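Local coordinates for phosphoinositide 3-kinase adapter protein 1 (Homo sapiens, PDB 5FOR), which links B-cell receptor and Toll-like receptor signalling to phosphoinositide 3-kinase as a signalling adapter, of which this chain is the TIR domain, at residues A[12-17]-A[70-75]; A[56-61]-A[82-87]. All blocks are in the same frame, centred on the assembly; numbering follows the deposited sequence.

Contact 1: A[12-17]-A[70-75]; sequences VYSPDA and AELVQH
D16 and E71 carry the polar part of this contact, their side chains sliding past each other in opposite directions. The D16 carboxylate reaches back to the start of helix 70-76, where OD2 accepts a hydrogen bond from the backbone N of E71 at 3.1 Å. That N-H comes in on the syn side of the carboxylate, 28° out of its plane. CB of D16 points toward the helix, and CG sits between its own backbone N and carbonyl carbon (chi1 59°). The other oxygen, OD1, is bonded to the hydroxyl of S69. E71 leans the other way, its chain extended beyond CG, and OE1 takes a weak hydrogen bond from the backbone N of D16 at 3.3 Å. The second oxygen, OE2, lies 3.4 Å from CD of P15, whose ring the glutamate crosses at about a right angle. The two carboxylate planes are 62° apart.

Next to this pair, S14 points at the helix: its CB packs on CB of E71 and its OG lies 3.4 Å from CA of L72, while the hydroxyl is hydrogen-bonded to the carbonyl of L44. OG also sits over one face of the H75 ring. Deeper still, L72 CD1 meets V12 CG1 at 4.2 Å. The end of strand 9-13 and the loop after it are thereby joined to the helix following strand 63-68 in the TIR domain. OD1 of D16 and OE1 of E71 come within 3.7 Å, so the two acids probably repel, a cost that the E71 N-H, the S69 hydroxyl and the helix N-terminus probably offset in part.

Contact 2: A[56-61]-A[82-87]; sequences SLFLST and LPLLQR
F58 meets L84 and L85, which lie on successive positions of helix 82-88; F58 and L85 are buried, L84 less so. The phenyl ring and the L84 side chain cross at about a right angle, CD2 of F58 lying 3.8 Å from CD1 of L84. The neighbouring ring atom CE2 is 3.9 Å from CD2 of L85. Although the CB of L85 is directed away from helix 52-60, its CD2 methyl still reaches the ring. The phenylalanine also touches L10 and V12 of strand 9-13 and meets the H42 ring edge-to-face.

These two helices belong to the layer over one side of the parallel, five-stranded sheet of the TIR domain, an open alpha/beta fold. Their short segments run 36° apart in direction, and the axes come no closer than 10.0 Å, a separation bridged by the leucine and phenylalanine side chains.

L59, next along, lies toward the solvent side of the same interface. Its CG is beside the backbone N (chi1 -79°), and its branched end approaches helix 82-88. There CG stands 4.3 Å from CD2 of L84, so the two methyls of L84 are divided between F58 (CD1) and L59 (CD2). The CD2 methyl of L59 rests against the backbone C of R87 and, at 4.0 Å, against its CG. Of the arginine side chain it is the CG methylene that takes part; the chain bends beyond it and the guanidinium leads away.

Both contacts are partly buried, and they lie about 16 Å apart between centres. Contact 1 joins a strand end and its loop to helix 70-76, whereas contact 2 sets helix 52-60 against helix 82-88, so no element is common to both. They nevertheless meet in the core, where CG1 of V12 lies 3.6 Å from CZ of F58. In each, a buried apolar part belongs to strand 9-13 or lies next to it: V12 with L72 in contact 1, F58 with L85 in contact 2. The outer parts differ, with acidic groups and backbone N-H bonds at the edge of 12-17/70-75 but leucine and the arginine stem at that of 56-61/82-87, which has no hydrogen bond across it.

Contact 1: A[12-17]-A[70-75]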
loop_
_atom_site.group_PDB
_atom_site.type_symbol
_atom_site.label_atom_id
_atom_site.label_comp_id
_atom_site.label_asym_id
_atom_site.label_seq_id
_atom_site.Cartn_x
_atom_site.Cartn_y
_atom_site.Cartn_z
ATOM N N VAL A 12 -0.812 3.023 -1.955
ATOM C CA VAL A 12 -1.088 4.012 -0.911
ATOM C C VAL A 12 0.221 4.525 -0.302
ATOM O O VAL A 12 1.038 3.745 0.176
ATOM C CB VAL A 12 -1.985 3.405 0.173
ATOM C CG1 VAL A 12 -2.410 4.460 1.167
ATOM C CG2 VAL A 12 -3.182 2.748 -0.475
ATOM N N TYR A 13 0.440 5.828 -0.335
ATOM C CA TYR A 13 1.710 6.373 0.135
ATOM C C TYR A 13 1.550 7.795 0.671
ATOM O O TYR A 13 0.527 8.437 0.492
ATOM C CB TYR A 13 2.751 6.355 -0.994
ATOM C CG TYR A 13 2.476 7.395 -2.052
ATOM C CD1 TYR A 13 1.353 7.299 -2.877
ATOM C CD2 TYR A 13 3.311 8.485 -2.206
ATOM C CE1 TYR A 13 1.078 8.258 -3.840
ATOM C CE2 TYR A 13 3.054 9.446 -3.153
ATOM C CZ TYR A 13 1.931 9.327 -3.978
ATOM O OH TYR A 13 1.675 10.283 -4.929
ATOM N N SER A 14 2.576 8.279 1.346
ATOM C CA SER A 14 2.609 9.665 1.753
ATOM C C SER A 14 3.710 10.381 0.987
ATOM O O SER A 14 4.617 9.738 0.460
ATOM C CB SER A 14 2.813 9.770 3.272
ATOM O OG SER A 14 1.603 9.462 3.935
ATOM N N PRO A 15 3.631 11.718 0.925
ATOM C CA PRO A 15 4.619 12.464 0.129
ATOM C C PRO A 15 6.087 12.182 0.446
ATOM O O PRO A 15 6.894 12.304 -0.468
ATOM C CB PRO A 15 4.261 13.935 0.410
ATOM C CG PRO A 15 2.756 13.907 0.841
ATOM C CD PRO A 15 2.581 12.582 1.519
ATOM N N ASP A 16 6.446 11.772 1.658
ATOM C CA ASP A 16 7.863 11.474 1.915
ATOM C C ASP A 16 8.378 10.217 1.186
ATOM O O ASP A 16 9.586 10.014 1.107
ATOM C CB ASP A 16 8.140 11.355 3.422
ATOM C CG ASP A 16 7.308 10.264 4.107
ATOM O OD1 ASP A 16 6.381 9.720 3.460
ATOM O OD2 ASP A 16 7.570 9.977 5.306
ATOM N N ALA A 17 7.467 9.403 0.651
ATOM C CA ALA A 17 7.811 8.190 -0.089
ATOM C C ALA A 17 7.364 8.283 -1.571
ATOM O O ALA A 17 7.223 7.269 -2.271
ATOM C CB ALA A 17 7.177 6.955 0.595
ATOM N N ALA A 70 7.357 6.992 7.567
ATOM C CA ALA A 70 7.073 7.689 8.828
ATOM C C ALA A 70 5.833 8.557 8.753
ATOM O O ALA A 70 5.012 8.543 9.655
ATOM C CB ALA A 70 8.266 8.552 9.230
ATOM N N GLU A 71 5.697 9.309 7.663
ATOM C CA GLU A 71 4.545 10.190 7.483
ATOM C C GLU A 71 3.269 9.387 7.302
ATOM O O GLU A 71 2.197 9.829 7.682
ATOM C CB GLU A 71 4.770 11.115 6.293
ATOM C CG GLU A 71 3.742 12.214 6.147
ATOM C CD GLU A 71 4.023 13.131 4.955
ATOM O OE1 GLU A 71 5.149 13.075 4.410
ATOM O OE2 GLU A 71 3.112 13.901 4.566
ATOM N N LEU A 72 3.384 8.190 6.732
ATOM C CA LEU A 72 2.214 7.395 6.525
ATOM C C LEU A 72 1.731 6.806 7.859
ATOM O O LEU A 72 0.534 6.856 8.131
ATOM C CB LEU A 72 2.469 6.297 5.492
ATOM C CG LEU A 72 1.158 5.530 5.243
ATOM C CD1 LEU A 72 0.648 5.698 3.823
ATOM C CD2 LEU A 72 1.281 4.049 5.605
ATOM N N VAL A 73 2.625 6.275 8.700
ATOM C CA VAL A 73 2.126 5.657 9.928
ATOM C C VAL A 73 1.525 6.729 10.833
ATOM O O VAL A 73 0.589 6.433 11.575
ATOM C CB VAL A 73 3.180 4.784 10.708
ATOM C CG1 VAL A 73 4.342 4.362 9.864
ATOM C CG2 VAL A 73 3.578 5.383 12.048
ATOM N N GLN A 74 1.984 7.974 10.732
ATOM C CA GLN A 74 1.315 9.061 11.466
ATOM C C GLN A 74 -0.189 9.116 11.192
ATOM O O GLN A 74 -0.948 9.579 12.040
ATOM C CB GLN A 74 1.927 10.418 11.141
ATOM C CG GLN A 74 3.098 10.791 12.024
ATOM C CD GLN A 74 3.916 11.920 11.430
ATOM O OE1 GLN A 74 3.426 12.681 10.587
ATOM N NE2 GLN A 74 5.173 12.029 11.858
ATOM N N HIS A 75 -0.631 8.606 10.038
ATOM C CA HIS A 75 -2.068 8.594 9.736
ATOM C C HIS A 75 -2.745 7.441 10.430
ATOM O O HIS A 75 -3.960 7.478 10.631
ATOM C CB HIS A 75 -2.344 8.541 8.221
ATOM C CG HIS A 75 -1.859 9.743 7.473
ATOM N ND1 HIS A 75 -0.775 10.497 7.899
ATOM C CD2 HIS A 75 -2.331 10.374 6.384
ATOM C CE1 HIS A 75 -0.588 11.498 7.072
ATOM N NE2 HIS A 75 -1.524 11.460 6.143
#

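Contact 2: A[56-61]-A[82-87]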
loop_
_atom_site.group_PDB
_atom_site.type_symbol
_atom_site.label_atom_id
_atom_site.label_comp_id
_atom_site.label_asym_id
_atom_site.label_seq_id
_atom_site.Cartn_x
_atom_site.Cartn_y
_atom_site.Cartn_z
ATOM N N SER A 56 -13.858 5.435 -2.418
ATOM C CA SER A 56 -14.351 4.344 -3.242
ATOM C C SER A 56 -13.211 3.388 -3.547
ATOM O O SER A 56 -13.256 2.227 -3.153
ATOM C CB SER A 56 -14.954 4.883 -4.550
ATOM O OG SER A 56 -15.781 3.922 -5.185
ATOM N N LEU A 57 -12.193 3.905 -4.242
ATOM C CA LEU A 57 -11.023 3.137 -4.682
ATOM C C LEU A 57 -10.403 2.314 -3.556
ATOM O O LEU A 57 -10.040 1.162 -3.768
ATOM C CB LEU A 57 -9.967 4.071 -5.272
ATOM N N PHE A 58 -10.287 2.907 -2.370
ATOM C CA PHE A 58 -9.690 2.240 -1.216
ATOM C C PHE A 58 -10.405 0.933 -0.922
ATOM O O PHE A 58 -9.781 -0.093 -0.643
ATOM C CB PHE A 58 -9.744 3.145 0.017
ATOM C CG PHE A 58 -8.440 3.772 0.361
ATOM C CD1 PHE A 58 -7.896 4.766 -0.443
ATOM C CD2 PHE A 58 -7.756 3.385 1.495
ATOM C CE1 PHE A 58 -6.674 5.362 -0.125
ATOM C CE2 PHE A 58 -6.534 3.974 1.826
ATOM C CZ PHE A 58 -5.994 4.964 1.014
ATOM N N LEU A 59 -11.726 0.975 -0.995
ATOM C CA LEU A 59 -12.515 -0.189 -0.666
ATOM C C LEU A 59 -12.688 -1.148 -1.847
ATOM O O LEU A 59 -12.916 -2.336 -1.653
ATOM C CB LEU A 59 -13.867 0.248 -0.122
ATOM C CG LEU A 59 -13.769 0.685 1.340
ATOM C CD1 LEU A 59 -15.146 0.958 1.939
ATOM C CD2 LEU A 59 -13.076 -0.392 2.146
ATOM N N SER A 60 -12.521 -0.638 -3.059
ATOM C CA SER A 60 -12.887 -1.366 -4.271
ATOM C C SER A 60 -11.727 -2.130 -4.899
ATOM O O SER A 60 -11.936 -3.092 -5.638
ATOM C CB SER A 60 -13.443 -0.395 -5.314
ATOM O OG SER A 60 -14.122 0.685 -4.705
ATOM N N THR A 61 -10.506 -1.685 -4.636
ATOM C CA THR A 61 -9.340 -2.252 -5.314
ATOM C C THR A 61 -9.153 -3.728 -4.958
ATOM O O THR A 61 -9.648 -4.194 -3.936
ATOM C CB THR A 61 -8.060 -1.458 -4.988
ATOM O OG1 THR A 61 -6.952 -2.010 -5.719
ATOM C CG2 THR A 61 -7.797 -1.489 -3.491
ATOM N N LEU A 82 -8.413 5.742 10.952
ATOM C CA LEU A 82 -7.954 4.367 11.153
ATOM C C LEU A 82 -9.022 3.320 10.788
ATOM O O LEU A 82 -8.718 2.365 10.072
ATOM C CB LEU A 82 -7.479 4.168 12.596
ATOM C CG LEU A 82 -6.982 2.782 13.012
ATOM C CD1 LEU A 82 -5.928 2.252 12.010
ATOM C CD2 LEU A 82 -6.383 2.845 14.408
ATOM N N PRO A 83 -10.277 3.505 11.241
ATOM C CA PRO A 83 -11.286 2.492 10.897
ATOM C C PRO A 83 -11.476 2.268 9.399
ATOM O O PRO A 83 -11.828 1.158 8.993
ATOM C CB PRO A 83 -12.573 3.060 11.521
ATOM C CG PRO A 83 -12.083 3.862 12.662
ATOM C CD PRO A 83 -10.823 4.504 12.181
ATOM N N LEU A 84 -11.255 3.297 8.589
ATOM C CA LEU A 84 -11.338 3.118 7.143
ATOM C C LEU A 84 -10.158 2.265 6.685
ATOM O O LEU A 84 -10.330 1.342 5.876
ATOM C CB LEU A 84 -11.372 4.468 6.412
ATOM C CG LEU A 84 -11.518 4.577 4.878
ATOM C CD1 LEU A 84 -10.192 4.397 4.161
ATOM C CD2 LEU A 84 -12.618 3.660 4.263
ATOM N N LEU A 85 -8.971 2.545 7.224
ATOM C CA LEU A 85 -7.792 1.781 6.845
ATOM C C LEU A 85 -7.873 0.309 7.234
ATOM O O LEU A 85 -7.403 -0.566 6.502
ATOM C CB LEU A 85 -6.516 2.393 7.432
ATOM C CG LEU A 85 -6.200 3.861 7.142
ATOM C CD1 LEU A 85 -4.957 4.263 7.883
ATOM C CD2 LEU A 85 -6.019 4.081 5.663
ATOM N N GLN A 86 -8.472 0.013 8.371
ATOM C CA GLN A 86 -8.633 -1.393 8.717
ATOM C C GLN A 86 -9.521 -2.131 7.701
ATOM O O GLN A 86 -9.285 -3.317 7.457
ATOM C CB GLN A 86 -9.194 -1.516 10.129
ATOM C CG GLN A 86 -8.229 -0.983 11.157
ATOM C CD GLN A 86 -8.936 -0.570 12.394
ATOM O OE1 GLN A 86 -10.160 -0.414 12.395
ATOM N NE2 GLN A 86 -8.187 -0.415 13.471
ATOM N N ARG A 87 -10.502 -1.435 7.090
ATOM C CA ARG A 87 -11.573 -2.124 6.328
ATOM C C ARG A 87 -10.917 -2.203 4.929
ATOM O O ARG A 87 -11.010 -3.232 4.282
ATOM C CB ARG A 87 -12.987 -1.396 6.333
ATOM C CG ARG A 87 -14.283 -2.085 5.553
ATOM C CD ARG A 87 -14.968 -3.295 6.334
ATOM N NE ARG A 87 -16.280 -3.086 7.026
ATOM C CZ ARG A 87 -17.318 -3.907 6.795
ATOM N NH1 ARG A 87 -17.126 -4.953 5.955
ATOM N NH2 ARG A 87 -18.484 -3.794 7.444
#